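Meso-diaminopimelate dehydrogenase (Clostridium tetani, PDB 3WGZ) catalyses the reversible NADP-dependent oxidative deamination of meso-diaminopimelate at its D-amino acid centre and is here an engineered variant studied with D-leucine. Local coordinates at the interface of chains A and B. Sequence-based numbering; all coordinates share one arbitrary frame. Chains: chain A/B, Meso-diaminopimelate dehydrogenase.

The interface of chains A and B. Residues chain A 137-138, 140, 259, 267; chain B 26, 279, 282-283, 286.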
loop_
_atom_site.group_PDB
_atom_site.type_symbol
_atom_site.label_atom_id
_atom_site.label_comp_id
_atom_site.label_asym_id
_atom_site.label_seq_id
_atom_site.Cartn_x
_atom_site.Cartn_y
_atom_site.Cartn_z
ATOM N N SER A 137 -4.368 -6.920 7.940
ATOM C CA SER A 137 -5.193 -6.089 8.823
ATOM C C SER A 137 -6.616 -5.931 8.296
ATOM O O SER A 137 -7.575 -5.890 9.065
ATOM C CB SER A 137 -4.562 -4.708 9.005
ATOM O OG SER A 137 -3.344 -4.796 9.725
ATOM N N ILE A 138 -6.753 -5.848 6.980
ATOM C CA ILE A 138 -8.064 -5.699 6.361
ATOM C C ILE A 138 -8.730 -7.056 6.153
ATOM O O ILE A 138 -9.949 -7.185 6.265
ATOM C CB ILE A 138 -7.966 -5.006 4.990
ATOM C CG1 ILE A 138 -7.146 -3.721 5.111
ATOM C CG2 ILE A 138 -9.364 -4.714 4.474
ATOM C CD1 ILE A 138 -7.648 -2.788 6.185
ATOM N N PRO A 140 -8.218 -10.270 7.900
ATOM C CA PRO A 140 -7.635 -11.053 8.998
ATOM C C PRO A 140 -7.608 -12.527 8.651
ATOM O O PRO A 140 -6.690 -13.252 9.031
ATOM C CB PRO A 140 -8.574 -10.772 10.175
ATOM C CG PRO A 140 -9.219 -9.465 9.818
ATOM C CD PRO A 140 -9.458 -9.605 8.338
ATOM N N THR A 259 -13.945 -13.063 3.722
ATOM C CA THR A 259 -14.658 -12.341 4.765
ATOM C C THR A 259 -15.738 -13.333 5.195
ATOM O O THR A 259 -15.969 -14.316 4.490
ATOM C CB THR A 259 -15.278 -11.024 4.215
ATOM O OG1 THR A 259 -15.847 -11.253 2.917
ATOM C CG2 THR A 259 -14.205 -9.944 4.110
ATOM N N MET A 267 -6.160 -8.617 -2.524
ATOM C CA MET A 267 -5.450 -7.337 -2.519
ATOM C C MET A 267 -4.047 -7.580 -3.049
ATOM O O MET A 267 -3.398 -8.562 -2.661
ATOM C CB MET A 267 -5.318 -6.792 -1.097
ATOM C CG MET A 267 -6.610 -6.645 -0.342
ATOM S SD MET A 267 -6.363 -6.340 1.428
ATOM C CE MET A 267 -5.328 -4.874 1.387
ATOM N N ASN B 26 -12.701 -10.771 14.269
ATOM C CA ASN B 26 -11.820 -9.955 15.092
ATOM C C ASN B 26 -12.054 -10.185 16.579
ATOM O O ASN B 26 -12.847 -9.496 17.216
ATOM C CB ASN B 26 -12.038 -8.489 14.733
ATOM C CG ASN B 26 -11.441 -8.132 13.390
ATOM O OD1 ASN B 26 -10.235 -7.947 13.271
ATOM N ND2 ASN B 26 -12.279 -8.048 12.369
ATOM N N PHE B 279 -15.942 -6.254 1.957
ATOM C CA PHE B 279 -14.574 -5.770 2.036
ATOM C C PHE B 279 -14.570 -4.403 2.695
ATOM O O PHE B 279 -13.825 -4.156 3.643
ATOM C CB PHE B 279 -13.955 -5.651 0.648
ATOM C CG PHE B 279 -12.504 -5.298 0.678
ATOM C CD1 PHE B 279 -11.565 -6.221 1.129
ATOM C CD2 PHE B 279 -12.073 -4.039 0.281
ATOM C CE1 PHE B 279 -10.214 -5.895 1.183
ATOM C CE2 PHE B 279 -10.731 -3.698 0.330
ATOM C CZ PHE B 279 -9.794 -4.630 0.783
ATOM N N SER B 282 -14.914 -4.725 6.255
ATOM C CA SER B 282 -13.682 -5.191 6.894
ATOM C C SER B 282 -12.713 -4.046 7.112
ATOM O O SER B 282 -12.059 -3.979 8.150
ATOM C CB SER B 282 -12.986 -6.260 6.056
ATOM O OG SER B 282 -13.662 -7.485 6.161
ATOM N N VAL B 283 -12.613 -3.158 6.127
ATOM C CA VAL B 283 -11.724 -2.005 6.239
ATOM C C VAL B 283 -12.244 -1.108 7.358
ATOM O O VAL B 283 -11.472 -0.578 8.152
ATOM C CB VAL B 283 -11.694 -1.174 4.936
ATOM C CG1 VAL B 283 -10.853 0.065 5.131
ATOM C CG2 VAL B 283 -11.139 -2.021 3.789
ATOM N N ALA B 286 -11.207 -2.654 10.712
ATOM C CA ALA B 286 -9.780 -2.451 10.970
ATOM C C ALA B 286 -9.494 -1.015 11.419
ATOM O O ALA B 286 -8.753 -0.785 12.378
ATOM C CB ALA B 286 -8.958 -2.771 9.723
#
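At the end of helix 123-138, A:Ile138 sets CG1 beside its backbone N (chi1 -50°) and CG2 anti to it, so that its two branches spread over different parts of helix 276-296 of chain B. B:Phe279 has CG anti to its own backbone N (chi1 -174°), which sends the ring out from the helix towards A:Ile138 and A:Met267, while B:Val283, one turn further on, holds CG2 beside its backbone N. The CG2 methyls of A:Ile138 and B:Val283 touch at 3.3 Å, tighter than usual van der Waals contact, where the two side chains cross obliquely. The same isoleucine methyl lies 3.6 Å from CE1 of B:Phe279, again in an oblique crossing. Within chain B, B:Val283 CG2 sits over one face of the phenyl ring, towards its rim, and so backs the aromatic group from its own helix. A:Met267, on strand 263-273, comes to the ring's edge: an extended chi2 (168°) carries SD into the ring plane, 3.9 Å from CE1, and the bend at chi3 turns only the terminal methyl. The other isoleucine branch ends with CD1 3.8 Å from the CB methyl of B:Ala286, a turn beyond B:Val283.

The end of the isoleucine helix also packs through its backbone. B:Ser282 CB lies 3.2 Å from the carbonyl O of A:Ile138, and B:Ala286 CB approaches the carbonyl O of A:Ser137. The hydroxyl of B:Ser282 is directed to the methyl side of A:Thr259, with OG 3.2 Å from CG2, a van der Waals contact. Further out, A:Pro140 and the amide of B:Asn26 cross at about a right angle, with CG 3.9 Å from OD1. No N or O of one chain comes within bonding distance of an N or O of the other here, so the fit rests on shape, through apolar contacts and carbon-oxygen packing; the small side chains of B:Ser282 and B:Ala286 probably let the end of helix 123-138 come close. Repeated by two-fold symmetry, the patch forms part of the subunit interface of the homodimer in the deposited assembly, and likely contributes to holding the two subunits together.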